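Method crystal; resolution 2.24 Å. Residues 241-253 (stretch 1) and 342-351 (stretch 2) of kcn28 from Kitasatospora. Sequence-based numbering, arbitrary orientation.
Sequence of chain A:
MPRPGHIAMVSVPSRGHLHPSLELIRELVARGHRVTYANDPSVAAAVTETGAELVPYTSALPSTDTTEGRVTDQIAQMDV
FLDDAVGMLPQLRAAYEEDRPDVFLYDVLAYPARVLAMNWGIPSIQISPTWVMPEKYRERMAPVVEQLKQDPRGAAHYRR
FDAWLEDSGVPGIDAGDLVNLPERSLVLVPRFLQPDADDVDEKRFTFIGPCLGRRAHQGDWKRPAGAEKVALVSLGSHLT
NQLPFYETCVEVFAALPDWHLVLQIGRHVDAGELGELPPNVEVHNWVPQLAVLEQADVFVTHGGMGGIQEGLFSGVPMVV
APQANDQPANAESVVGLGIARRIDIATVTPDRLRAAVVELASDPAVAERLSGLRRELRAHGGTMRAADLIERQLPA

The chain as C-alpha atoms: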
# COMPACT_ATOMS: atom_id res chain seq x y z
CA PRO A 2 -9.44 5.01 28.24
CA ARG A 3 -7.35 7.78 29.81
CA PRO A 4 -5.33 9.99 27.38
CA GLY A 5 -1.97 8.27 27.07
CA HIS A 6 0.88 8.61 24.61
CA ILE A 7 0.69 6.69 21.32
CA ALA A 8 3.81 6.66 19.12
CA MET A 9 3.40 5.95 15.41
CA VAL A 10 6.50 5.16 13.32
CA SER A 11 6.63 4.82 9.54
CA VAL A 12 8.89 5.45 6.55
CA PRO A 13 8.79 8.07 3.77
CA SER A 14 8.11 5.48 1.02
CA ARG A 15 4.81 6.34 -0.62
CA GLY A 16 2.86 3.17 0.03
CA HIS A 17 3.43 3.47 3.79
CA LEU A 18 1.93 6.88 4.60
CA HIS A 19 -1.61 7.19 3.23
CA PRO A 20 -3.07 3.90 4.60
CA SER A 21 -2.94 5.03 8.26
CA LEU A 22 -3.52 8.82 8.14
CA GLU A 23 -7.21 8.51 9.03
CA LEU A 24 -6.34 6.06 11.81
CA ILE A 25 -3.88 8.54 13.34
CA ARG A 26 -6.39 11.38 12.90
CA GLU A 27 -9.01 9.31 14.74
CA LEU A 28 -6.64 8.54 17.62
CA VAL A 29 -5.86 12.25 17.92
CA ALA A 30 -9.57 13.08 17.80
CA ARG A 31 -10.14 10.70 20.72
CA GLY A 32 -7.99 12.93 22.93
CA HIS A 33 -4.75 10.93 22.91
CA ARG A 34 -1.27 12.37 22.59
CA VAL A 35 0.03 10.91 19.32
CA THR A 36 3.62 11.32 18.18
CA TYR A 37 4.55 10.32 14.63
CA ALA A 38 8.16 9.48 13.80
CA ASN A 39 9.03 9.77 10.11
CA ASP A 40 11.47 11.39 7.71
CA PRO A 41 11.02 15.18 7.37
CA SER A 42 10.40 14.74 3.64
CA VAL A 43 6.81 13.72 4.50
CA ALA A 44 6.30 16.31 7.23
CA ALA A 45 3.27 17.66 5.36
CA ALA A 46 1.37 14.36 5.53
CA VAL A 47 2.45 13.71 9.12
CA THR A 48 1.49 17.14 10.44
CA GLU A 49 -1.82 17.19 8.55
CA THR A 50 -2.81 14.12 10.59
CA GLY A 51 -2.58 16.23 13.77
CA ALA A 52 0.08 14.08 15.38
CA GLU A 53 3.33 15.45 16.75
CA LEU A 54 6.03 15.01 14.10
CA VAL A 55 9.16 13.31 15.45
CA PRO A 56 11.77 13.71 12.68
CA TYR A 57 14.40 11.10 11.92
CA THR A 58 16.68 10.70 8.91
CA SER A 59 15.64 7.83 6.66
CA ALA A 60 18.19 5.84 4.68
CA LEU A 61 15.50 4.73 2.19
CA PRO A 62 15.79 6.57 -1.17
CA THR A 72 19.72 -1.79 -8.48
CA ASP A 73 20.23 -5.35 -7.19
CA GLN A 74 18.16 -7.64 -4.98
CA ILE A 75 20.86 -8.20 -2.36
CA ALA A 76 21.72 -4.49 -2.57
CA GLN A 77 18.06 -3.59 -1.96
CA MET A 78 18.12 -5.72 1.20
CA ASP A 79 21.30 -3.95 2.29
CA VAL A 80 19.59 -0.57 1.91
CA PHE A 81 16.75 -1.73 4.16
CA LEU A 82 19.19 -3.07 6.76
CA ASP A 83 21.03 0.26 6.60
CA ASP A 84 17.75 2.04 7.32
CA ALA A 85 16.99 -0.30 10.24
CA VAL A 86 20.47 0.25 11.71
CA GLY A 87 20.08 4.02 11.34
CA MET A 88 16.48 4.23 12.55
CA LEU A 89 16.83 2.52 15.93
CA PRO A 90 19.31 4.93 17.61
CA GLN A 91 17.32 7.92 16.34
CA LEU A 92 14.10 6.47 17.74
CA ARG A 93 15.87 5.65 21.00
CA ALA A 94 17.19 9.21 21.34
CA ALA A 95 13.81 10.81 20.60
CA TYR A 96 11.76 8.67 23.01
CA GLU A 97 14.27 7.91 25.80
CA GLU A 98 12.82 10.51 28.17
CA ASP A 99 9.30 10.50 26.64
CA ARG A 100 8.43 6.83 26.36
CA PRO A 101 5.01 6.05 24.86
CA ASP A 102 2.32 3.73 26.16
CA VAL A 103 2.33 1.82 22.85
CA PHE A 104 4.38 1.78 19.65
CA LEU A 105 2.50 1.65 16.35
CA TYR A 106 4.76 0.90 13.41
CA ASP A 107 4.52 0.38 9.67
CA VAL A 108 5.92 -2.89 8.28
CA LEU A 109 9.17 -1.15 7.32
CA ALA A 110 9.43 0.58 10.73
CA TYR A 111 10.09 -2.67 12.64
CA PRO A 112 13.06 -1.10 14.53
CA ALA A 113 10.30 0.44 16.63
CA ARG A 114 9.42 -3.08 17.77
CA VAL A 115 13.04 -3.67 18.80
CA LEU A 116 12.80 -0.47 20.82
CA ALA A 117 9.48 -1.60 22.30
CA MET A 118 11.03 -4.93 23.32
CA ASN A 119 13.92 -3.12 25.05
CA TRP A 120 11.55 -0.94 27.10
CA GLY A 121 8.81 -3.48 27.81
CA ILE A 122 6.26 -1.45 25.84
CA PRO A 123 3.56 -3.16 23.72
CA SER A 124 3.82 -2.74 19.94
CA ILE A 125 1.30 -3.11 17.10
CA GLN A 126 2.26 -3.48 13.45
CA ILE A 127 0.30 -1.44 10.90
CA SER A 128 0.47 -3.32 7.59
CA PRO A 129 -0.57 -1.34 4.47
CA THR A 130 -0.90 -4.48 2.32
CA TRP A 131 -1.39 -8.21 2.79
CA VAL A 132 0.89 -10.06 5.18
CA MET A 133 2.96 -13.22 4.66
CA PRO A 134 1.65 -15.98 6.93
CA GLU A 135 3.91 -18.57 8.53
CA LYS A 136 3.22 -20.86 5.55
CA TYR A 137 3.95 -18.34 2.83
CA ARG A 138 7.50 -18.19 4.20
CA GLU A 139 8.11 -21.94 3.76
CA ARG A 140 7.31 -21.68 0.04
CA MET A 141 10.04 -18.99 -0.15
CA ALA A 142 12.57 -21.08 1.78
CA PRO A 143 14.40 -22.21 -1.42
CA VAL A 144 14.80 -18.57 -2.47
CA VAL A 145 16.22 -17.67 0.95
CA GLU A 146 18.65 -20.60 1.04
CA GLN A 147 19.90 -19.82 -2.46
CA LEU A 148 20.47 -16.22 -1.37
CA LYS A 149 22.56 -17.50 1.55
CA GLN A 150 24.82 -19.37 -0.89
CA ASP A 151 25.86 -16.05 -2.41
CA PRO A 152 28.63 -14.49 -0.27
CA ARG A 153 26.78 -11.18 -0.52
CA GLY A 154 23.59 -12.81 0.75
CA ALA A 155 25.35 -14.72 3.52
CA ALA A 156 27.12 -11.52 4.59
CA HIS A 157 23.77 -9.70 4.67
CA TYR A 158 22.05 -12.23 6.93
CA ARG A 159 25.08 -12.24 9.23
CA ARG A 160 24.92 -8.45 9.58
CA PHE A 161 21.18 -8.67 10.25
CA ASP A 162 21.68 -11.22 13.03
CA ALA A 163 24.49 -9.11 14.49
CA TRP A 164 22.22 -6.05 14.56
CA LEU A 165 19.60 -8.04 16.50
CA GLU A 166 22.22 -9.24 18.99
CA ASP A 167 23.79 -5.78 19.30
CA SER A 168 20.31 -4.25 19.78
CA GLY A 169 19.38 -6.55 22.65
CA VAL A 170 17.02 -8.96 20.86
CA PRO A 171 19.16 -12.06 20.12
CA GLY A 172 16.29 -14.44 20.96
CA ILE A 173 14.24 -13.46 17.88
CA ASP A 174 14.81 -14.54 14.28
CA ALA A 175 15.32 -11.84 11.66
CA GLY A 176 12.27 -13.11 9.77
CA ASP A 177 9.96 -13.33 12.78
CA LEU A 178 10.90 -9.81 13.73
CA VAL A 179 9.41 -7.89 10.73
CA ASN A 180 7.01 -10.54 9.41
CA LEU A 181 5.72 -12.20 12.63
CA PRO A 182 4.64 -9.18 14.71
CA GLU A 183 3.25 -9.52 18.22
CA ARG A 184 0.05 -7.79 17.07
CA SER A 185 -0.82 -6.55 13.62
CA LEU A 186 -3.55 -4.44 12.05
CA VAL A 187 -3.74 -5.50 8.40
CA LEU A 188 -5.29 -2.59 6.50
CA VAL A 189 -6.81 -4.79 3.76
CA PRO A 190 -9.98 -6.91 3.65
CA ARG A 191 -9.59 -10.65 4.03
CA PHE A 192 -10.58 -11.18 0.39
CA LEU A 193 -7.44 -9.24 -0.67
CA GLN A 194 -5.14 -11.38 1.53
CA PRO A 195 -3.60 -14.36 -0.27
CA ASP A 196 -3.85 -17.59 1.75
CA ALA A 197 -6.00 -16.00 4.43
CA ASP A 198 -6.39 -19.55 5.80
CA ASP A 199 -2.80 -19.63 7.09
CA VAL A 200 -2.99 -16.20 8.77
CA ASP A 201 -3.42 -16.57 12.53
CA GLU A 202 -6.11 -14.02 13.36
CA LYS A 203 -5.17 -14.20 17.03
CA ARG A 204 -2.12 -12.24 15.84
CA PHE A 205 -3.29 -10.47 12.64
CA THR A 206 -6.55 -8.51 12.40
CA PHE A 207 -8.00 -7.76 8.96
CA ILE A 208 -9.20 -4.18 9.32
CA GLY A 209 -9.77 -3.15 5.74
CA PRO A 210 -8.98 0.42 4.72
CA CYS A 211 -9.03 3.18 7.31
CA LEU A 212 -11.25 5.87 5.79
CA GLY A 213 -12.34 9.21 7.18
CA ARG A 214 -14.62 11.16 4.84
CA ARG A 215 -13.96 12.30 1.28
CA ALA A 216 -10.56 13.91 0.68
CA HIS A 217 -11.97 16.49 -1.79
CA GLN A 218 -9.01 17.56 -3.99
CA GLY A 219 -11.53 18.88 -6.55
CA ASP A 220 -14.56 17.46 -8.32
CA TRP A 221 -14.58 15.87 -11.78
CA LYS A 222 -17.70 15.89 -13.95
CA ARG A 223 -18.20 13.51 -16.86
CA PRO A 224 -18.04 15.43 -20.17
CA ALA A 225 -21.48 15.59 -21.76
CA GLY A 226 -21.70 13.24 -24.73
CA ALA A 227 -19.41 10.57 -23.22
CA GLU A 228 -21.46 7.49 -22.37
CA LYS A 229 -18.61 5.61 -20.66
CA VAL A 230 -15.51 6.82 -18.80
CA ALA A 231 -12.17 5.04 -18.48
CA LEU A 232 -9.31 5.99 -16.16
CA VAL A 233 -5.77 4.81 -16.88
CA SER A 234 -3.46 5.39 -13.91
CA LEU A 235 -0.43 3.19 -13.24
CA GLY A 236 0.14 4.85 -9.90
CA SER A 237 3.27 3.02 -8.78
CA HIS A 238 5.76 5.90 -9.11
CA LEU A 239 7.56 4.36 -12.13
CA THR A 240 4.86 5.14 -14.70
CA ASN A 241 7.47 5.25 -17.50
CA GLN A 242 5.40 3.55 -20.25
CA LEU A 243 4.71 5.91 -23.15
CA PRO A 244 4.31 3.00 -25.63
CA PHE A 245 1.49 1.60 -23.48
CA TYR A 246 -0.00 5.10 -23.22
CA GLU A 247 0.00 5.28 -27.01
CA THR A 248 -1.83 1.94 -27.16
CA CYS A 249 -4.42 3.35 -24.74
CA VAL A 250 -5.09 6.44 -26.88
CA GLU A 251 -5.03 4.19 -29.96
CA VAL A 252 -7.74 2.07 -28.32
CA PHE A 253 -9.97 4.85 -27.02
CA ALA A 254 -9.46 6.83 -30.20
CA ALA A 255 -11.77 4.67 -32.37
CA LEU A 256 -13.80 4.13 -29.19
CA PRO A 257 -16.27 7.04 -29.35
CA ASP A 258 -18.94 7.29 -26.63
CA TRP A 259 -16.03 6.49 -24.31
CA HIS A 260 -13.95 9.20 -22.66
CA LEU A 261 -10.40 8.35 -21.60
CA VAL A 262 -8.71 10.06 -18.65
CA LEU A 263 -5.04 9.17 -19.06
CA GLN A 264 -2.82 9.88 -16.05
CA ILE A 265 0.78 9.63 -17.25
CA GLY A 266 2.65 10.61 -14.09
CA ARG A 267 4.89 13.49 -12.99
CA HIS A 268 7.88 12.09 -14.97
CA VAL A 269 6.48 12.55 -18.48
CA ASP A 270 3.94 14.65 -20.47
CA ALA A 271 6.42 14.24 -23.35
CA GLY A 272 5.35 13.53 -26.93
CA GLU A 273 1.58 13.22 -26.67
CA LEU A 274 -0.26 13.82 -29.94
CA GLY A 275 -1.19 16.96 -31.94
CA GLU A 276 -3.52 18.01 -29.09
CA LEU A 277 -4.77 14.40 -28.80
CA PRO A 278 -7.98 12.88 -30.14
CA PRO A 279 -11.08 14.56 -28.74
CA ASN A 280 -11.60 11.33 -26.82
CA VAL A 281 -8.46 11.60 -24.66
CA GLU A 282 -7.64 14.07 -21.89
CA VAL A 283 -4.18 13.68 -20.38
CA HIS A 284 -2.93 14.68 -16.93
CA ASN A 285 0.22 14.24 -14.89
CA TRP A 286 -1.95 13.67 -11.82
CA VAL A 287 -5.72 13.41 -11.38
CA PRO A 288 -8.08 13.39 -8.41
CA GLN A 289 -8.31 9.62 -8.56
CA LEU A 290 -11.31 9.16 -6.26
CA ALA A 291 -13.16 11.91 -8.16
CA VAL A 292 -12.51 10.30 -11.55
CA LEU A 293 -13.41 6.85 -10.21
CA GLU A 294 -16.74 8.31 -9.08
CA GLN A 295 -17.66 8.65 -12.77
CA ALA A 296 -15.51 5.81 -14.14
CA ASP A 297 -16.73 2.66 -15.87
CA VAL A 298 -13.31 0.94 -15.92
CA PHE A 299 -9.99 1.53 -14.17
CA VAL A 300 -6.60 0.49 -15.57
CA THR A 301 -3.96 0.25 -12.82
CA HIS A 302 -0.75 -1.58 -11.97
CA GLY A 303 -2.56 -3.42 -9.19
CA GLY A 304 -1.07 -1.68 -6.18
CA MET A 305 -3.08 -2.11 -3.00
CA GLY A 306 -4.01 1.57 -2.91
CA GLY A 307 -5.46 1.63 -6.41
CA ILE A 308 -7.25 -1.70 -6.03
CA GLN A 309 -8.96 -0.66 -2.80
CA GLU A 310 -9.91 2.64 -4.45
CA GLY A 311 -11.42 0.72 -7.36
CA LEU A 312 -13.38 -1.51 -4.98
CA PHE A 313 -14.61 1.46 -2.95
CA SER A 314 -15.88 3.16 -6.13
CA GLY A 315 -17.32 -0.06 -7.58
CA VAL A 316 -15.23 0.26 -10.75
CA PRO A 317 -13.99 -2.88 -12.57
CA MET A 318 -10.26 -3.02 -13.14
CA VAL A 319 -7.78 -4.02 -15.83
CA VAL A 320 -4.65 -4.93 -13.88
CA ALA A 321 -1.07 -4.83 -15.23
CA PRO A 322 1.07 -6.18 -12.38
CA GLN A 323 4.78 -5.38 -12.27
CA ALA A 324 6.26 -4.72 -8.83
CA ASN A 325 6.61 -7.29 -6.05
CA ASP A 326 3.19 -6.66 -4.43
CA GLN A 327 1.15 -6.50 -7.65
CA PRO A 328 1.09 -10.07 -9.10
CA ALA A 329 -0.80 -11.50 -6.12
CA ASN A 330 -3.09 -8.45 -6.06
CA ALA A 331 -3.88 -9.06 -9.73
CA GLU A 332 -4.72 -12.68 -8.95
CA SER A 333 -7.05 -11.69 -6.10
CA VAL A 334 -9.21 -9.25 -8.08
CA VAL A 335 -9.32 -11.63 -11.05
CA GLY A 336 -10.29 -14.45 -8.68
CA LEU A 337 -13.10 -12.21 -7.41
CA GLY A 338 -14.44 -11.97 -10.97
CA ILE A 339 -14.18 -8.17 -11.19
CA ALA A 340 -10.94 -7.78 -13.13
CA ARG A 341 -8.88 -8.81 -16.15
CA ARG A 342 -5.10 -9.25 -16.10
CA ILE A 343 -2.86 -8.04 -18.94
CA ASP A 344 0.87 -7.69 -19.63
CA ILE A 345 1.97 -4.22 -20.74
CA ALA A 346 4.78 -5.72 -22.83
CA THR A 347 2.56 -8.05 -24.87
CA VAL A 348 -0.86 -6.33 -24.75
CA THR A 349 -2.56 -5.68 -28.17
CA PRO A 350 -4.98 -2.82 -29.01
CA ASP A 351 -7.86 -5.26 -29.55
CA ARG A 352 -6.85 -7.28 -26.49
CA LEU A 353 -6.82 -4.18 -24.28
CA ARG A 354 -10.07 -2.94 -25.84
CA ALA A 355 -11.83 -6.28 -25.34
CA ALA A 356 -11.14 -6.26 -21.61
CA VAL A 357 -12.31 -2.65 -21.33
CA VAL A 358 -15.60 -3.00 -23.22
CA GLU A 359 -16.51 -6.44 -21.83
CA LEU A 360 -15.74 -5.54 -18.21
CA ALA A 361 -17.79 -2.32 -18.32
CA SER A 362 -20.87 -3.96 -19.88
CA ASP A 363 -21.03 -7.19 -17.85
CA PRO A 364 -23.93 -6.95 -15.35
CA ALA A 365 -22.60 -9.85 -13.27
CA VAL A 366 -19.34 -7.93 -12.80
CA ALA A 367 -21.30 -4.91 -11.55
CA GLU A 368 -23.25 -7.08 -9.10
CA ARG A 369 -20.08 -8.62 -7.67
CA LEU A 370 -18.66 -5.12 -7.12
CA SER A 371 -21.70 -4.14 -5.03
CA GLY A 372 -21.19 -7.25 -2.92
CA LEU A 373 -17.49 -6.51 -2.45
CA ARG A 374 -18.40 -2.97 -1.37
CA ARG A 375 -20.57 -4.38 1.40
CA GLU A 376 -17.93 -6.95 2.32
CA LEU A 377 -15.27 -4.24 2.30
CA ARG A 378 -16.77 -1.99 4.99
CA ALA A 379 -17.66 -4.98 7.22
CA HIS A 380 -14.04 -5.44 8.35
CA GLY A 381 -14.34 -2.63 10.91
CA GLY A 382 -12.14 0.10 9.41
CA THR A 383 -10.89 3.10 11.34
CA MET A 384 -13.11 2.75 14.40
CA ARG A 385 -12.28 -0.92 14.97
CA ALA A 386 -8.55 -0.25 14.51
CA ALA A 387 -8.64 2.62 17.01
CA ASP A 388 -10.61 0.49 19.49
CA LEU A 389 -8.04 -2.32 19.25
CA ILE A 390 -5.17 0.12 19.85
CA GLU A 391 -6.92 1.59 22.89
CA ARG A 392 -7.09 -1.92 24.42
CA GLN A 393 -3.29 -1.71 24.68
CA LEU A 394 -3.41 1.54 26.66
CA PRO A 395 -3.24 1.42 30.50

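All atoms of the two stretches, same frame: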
# COMPACT_ATOMS: atom_id res chain seq x y z
N ASN A 241 6.67 4.86 -16.34
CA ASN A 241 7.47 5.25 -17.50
C ASN A 241 7.17 4.37 -18.72
O ASN A 241 8.05 3.75 -19.32
CB ASN A 241 8.96 5.20 -17.15
CG ASN A 241 9.34 3.92 -16.41
OD1 ASN A 241 9.96 3.97 -15.35
ND2 ASN A 241 8.96 2.77 -16.96
N GLN A 242 5.88 4.33 -19.09
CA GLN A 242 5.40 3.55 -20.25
C GLN A 242 4.61 4.44 -21.21
O GLN A 242 3.38 4.42 -21.21
CB GLN A 242 4.56 2.36 -19.78
CG GLN A 242 5.27 1.45 -18.81
CD GLN A 242 6.45 0.78 -19.47
OE1 GLN A 242 6.39 0.43 -20.66
NE2 GLN A 242 7.53 0.60 -18.73
N LEU A 243 5.33 5.14 -22.08
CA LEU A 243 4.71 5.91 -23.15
C LEU A 243 4.19 4.99 -24.25
O LEU A 243 3.12 5.28 -24.81
CB LEU A 243 5.69 6.93 -23.74
CG LEU A 243 5.08 8.02 -24.64
CD1 LEU A 243 3.84 8.65 -24.00
CD2 LEU A 243 6.10 9.09 -24.99
N PRO A 244 4.89 3.90 -24.62
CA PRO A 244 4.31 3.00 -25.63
C PRO A 244 2.96 2.43 -25.22
O PRO A 244 2.06 2.33 -26.06
CB PRO A 244 5.37 1.90 -25.77
CG PRO A 244 6.63 2.57 -25.39
CD PRO A 244 6.28 3.52 -24.30
N PHE A 245 2.80 2.06 -23.94
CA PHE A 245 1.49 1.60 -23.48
C PHE A 245 0.47 2.73 -23.53
O PHE A 245 -0.69 2.52 -23.88
CB PHE A 245 1.59 1.02 -22.07
CG PHE A 245 0.26 0.59 -21.50
CD1 PHE A 245 -0.37 -0.55 -21.95
CD2 PHE A 245 -0.35 1.34 -20.51
CE1 PHE A 245 -1.59 -0.94 -21.43
CE2 PHE A 245 -1.57 0.96 -19.98
CZ PHE A 245 -2.19 -0.18 -20.44
N TYR A 246 0.89 3.95 -23.16
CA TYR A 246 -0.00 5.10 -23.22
C TYR A 246 -0.49 5.34 -24.64
O TYR A 246 -1.65 5.72 -24.86
CB TYR A 246 0.70 6.35 -22.68
CG TYR A 246 0.98 6.30 -21.20
CD1 TYR A 246 0.15 5.60 -20.34
CD2 TYR A 246 2.07 6.97 -20.65
CE1 TYR A 246 0.39 5.56 -18.98
CE2 TYR A 246 2.33 6.93 -19.29
CZ TYR A 246 1.48 6.23 -18.46
OH TYR A 246 1.72 6.18 -17.11
N GLU A 247 0.40 5.14 -25.61
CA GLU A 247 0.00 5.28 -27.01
C GLU A 247 -0.98 4.19 -27.42
O GLU A 247 -1.91 4.45 -28.20
CB GLU A 247 1.25 5.30 -27.89
CG GLU A 247 2.00 6.61 -27.80
CD GLU A 247 3.02 6.76 -28.90
OE1 GLU A 247 2.81 7.58 -29.83
OE2 GLU A 247 4.03 6.03 -28.85
N THR A 248 -0.82 2.97 -26.92
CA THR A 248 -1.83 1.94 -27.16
C THR A 248 -3.18 2.34 -26.56
O THR A 248 -4.23 2.10 -27.17
CB THR A 248 -1.36 0.60 -26.59
OG1 THR A 248 -0.05 0.30 -27.11
CG2 THR A 248 -2.32 -0.50 -27.00
N CYS A 249 -3.17 2.95 -25.38
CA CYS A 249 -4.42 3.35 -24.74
C CYS A 249 -5.16 4.41 -25.56
O CYS A 249 -6.37 4.30 -25.78
CB CYS A 249 -4.16 3.85 -23.32
SG CYS A 249 -3.57 2.58 -22.18
N VAL A 250 -4.44 5.45 -26.02
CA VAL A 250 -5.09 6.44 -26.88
C VAL A 250 -5.51 5.79 -28.19
O VAL A 250 -6.59 6.07 -28.72
CB VAL A 250 -4.20 7.67 -27.09
CG1 VAL A 250 -4.05 8.45 -25.79
CG2 VAL A 250 -2.83 7.30 -27.62
N GLU A 251 -4.67 4.90 -28.74
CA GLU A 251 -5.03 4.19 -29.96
C GLU A 251 -6.31 3.40 -29.77
O GLU A 251 -7.10 3.25 -30.71
CB GLU A 251 -3.89 3.27 -30.39
CG GLU A 251 -4.28 2.28 -31.48
CD GLU A 251 -3.16 1.34 -31.87
OE1 GLU A 251 -2.06 1.45 -31.28
OE2 GLU A 251 -3.38 0.48 -32.74
N VAL A 252 -6.52 2.84 -28.58
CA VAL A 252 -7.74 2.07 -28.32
C VAL A 252 -8.93 3.00 -28.18
O VAL A 252 -9.97 2.82 -28.83
CB VAL A 252 -7.56 1.19 -27.08
CG1 VAL A 252 -8.91 0.67 -26.61
CG2 VAL A 252 -6.62 0.04 -27.38
N PHE A 253 -8.82 4.01 -27.32
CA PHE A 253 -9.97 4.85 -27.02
C PHE A 253 -10.24 5.88 -28.11
O PHE A 253 -11.38 6.34 -28.25
CB PHE A 253 -9.77 5.51 -25.66
CG PHE A 253 -9.91 4.55 -24.51
CD1 PHE A 253 -8.80 3.87 -24.02
CD2 PHE A 253 -11.15 4.28 -23.97
CE1 PHE A 253 -8.93 2.97 -22.99
CE2 PHE A 253 -11.28 3.38 -22.93
CZ PHE A 253 -10.17 2.73 -22.44
N ARG A 342 -6.54 -9.47 -16.19
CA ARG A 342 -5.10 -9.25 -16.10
C ARG A 342 -4.48 -9.17 -17.49
O ARG A 342 -4.83 -9.96 -18.38
CB ARG A 342 -4.44 -10.37 -15.28
CG ARG A 342 -2.94 -10.22 -15.10
CD ARG A 342 -2.41 -11.28 -14.15
NE ARG A 342 -0.96 -11.20 -13.99
CZ ARG A 342 -0.27 -11.84 -13.04
NH1 ARG A 342 -0.91 -12.60 -12.15
NH2 ARG A 342 1.05 -11.71 -12.97
N ILE A 343 -3.58 -8.21 -17.69
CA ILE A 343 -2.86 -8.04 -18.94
C ILE A 343 -1.38 -7.80 -18.65
O ILE A 343 -0.99 -7.45 -17.54
CB ILE A 343 -3.41 -6.87 -19.80
CG1 ILE A 343 -3.11 -5.53 -19.13
CG2 ILE A 343 -4.90 -7.03 -20.04
CD1 ILE A 343 -3.50 -4.34 -19.97
N ASP A 344 -0.56 -7.99 -19.68
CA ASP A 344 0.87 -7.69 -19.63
C ASP A 344 1.14 -6.50 -20.55
O ASP A 344 0.84 -6.56 -21.75
CB ASP A 344 1.71 -8.90 -20.05
CG ASP A 344 3.20 -8.71 -19.77
OD1 ASP A 344 3.67 -7.56 -19.67
OD2 ASP A 344 3.91 -9.73 -19.64
N ILE A 345 1.71 -5.44 -19.98
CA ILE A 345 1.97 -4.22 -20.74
C ILE A 345 2.90 -4.49 -21.92
O ILE A 345 2.75 -3.89 -22.99
CB ILE A 345 2.55 -3.13 -19.81
CG1 ILE A 345 1.42 -2.23 -19.29
CG2 ILE A 345 3.62 -2.30 -20.52
CD1 ILE A 345 1.92 -1.09 -18.46
N ALA A 346 3.85 -5.42 -21.76
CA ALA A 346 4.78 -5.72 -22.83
C ALA A 346 4.07 -6.33 -24.04
O ALA A 346 4.35 -5.96 -25.18
CB ALA A 346 5.88 -6.66 -22.33
N THR A 347 3.16 -7.27 -23.80
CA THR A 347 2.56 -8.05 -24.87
C THR A 347 1.12 -7.66 -25.20
O THR A 347 0.52 -8.29 -26.08
CB THR A 347 2.63 -9.54 -24.52
OG1 THR A 347 1.60 -9.87 -23.57
CG2 THR A 347 3.98 -9.89 -23.93
N VAL A 348 0.54 -6.67 -24.52
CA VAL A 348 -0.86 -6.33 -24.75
C VAL A 348 -1.02 -5.68 -26.12
O VAL A 348 -0.21 -4.85 -26.55
CB VAL A 348 -1.40 -5.43 -23.62
CG1 VAL A 348 -0.61 -4.13 -23.52
CG2 VAL A 348 -2.89 -5.18 -23.81
N THR A 349 -2.11 -6.08 -26.84
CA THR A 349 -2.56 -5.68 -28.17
C THR A 349 -3.69 -4.66 -28.07
O THR A 349 -4.43 -4.65 -27.08
CB THR A 349 -3.04 -6.94 -28.92
OG1 THR A 349 -1.91 -7.60 -29.51
CG2 THR A 349 -4.09 -6.64 -29.99
N PRO A 350 -3.85 -3.77 -29.06
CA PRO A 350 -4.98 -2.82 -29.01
C PRO A 350 -6.34 -3.48 -28.93
O PRO A 350 -7.19 -3.02 -28.16
CB PRO A 350 -4.80 -2.02 -30.31
CG PRO A 350 -3.33 -2.04 -30.54
CD PRO A 350 -2.87 -3.41 -30.10
N ASP A 351 -6.59 -4.54 -29.70
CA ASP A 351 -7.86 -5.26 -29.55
C ASP A 351 -7.94 -5.99 -28.22
O ASP A 351 -9.01 -6.04 -27.60
CB ASP A 351 -8.11 -6.22 -30.72
CG ASP A 351 -8.92 -5.57 -31.83
OD1 ASP A 351 -9.31 -4.39 -31.67
OD2 ASP A 351 -9.20 -6.25 -32.84

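No hydrogen bond crosses between these two stretches; shape and apolar packing hold them together, burying 406 Å² in all. The design is one face of a helix, residues 243–253, laid against a chain that turns through a loop and then starts a helix of its own.

Gln242 stands at the N-cap position, and its backbone O accepts from Tyr246 N at 3.2 Å. Its side chain folds with chi1 and chi2 both m, bringing OE1 to 3.9 Å from Ile345 CG2, so this partly exposed side chain lies against the aliphatic group of the loop.

In the first turn of the helix, Phe245 is the hub. Its CA-to-CB bond points toward the loop, and with chi1 t the buried ring lies among three branched aliphatic side chains. Ile345 covers one face, with CG1 3.8 Å from the centroid of the Phe245 ring and only 18° off the normal, a CH-pi contact. Val348 CG1 lies at the edge, 3.9 Å from Phe245 CD1, and Ile343 CD1 approaches Phe245 CE1 obliquely at 4.2 Å. The loop holds its own turn: Asp344 OD1 accepts from Ala346 N at 3.0 Å, a polar bond within the segment that carries these aliphatic groups.

Thr248, Glu251 and Val252 continue the contact along the helix, and all three meet Pro350. Thr248 offers its methyl, CG2 lying 4.0 Å from Pro350 CG. Glu251, extended with chi1 and chi2 t, brings OE2 to 3.3 Å from Pro350 CG while remaining exposed, which suits a carboxylate at the border. Val252 points sideways, yet its CG2 reaches Pro350 CB at 4.0 Å and Pro350 O at 3.2 Å. Proline suits the first turn of the second helix, where its lack of an N-H costs little and its compact ring serves as an apolar surface.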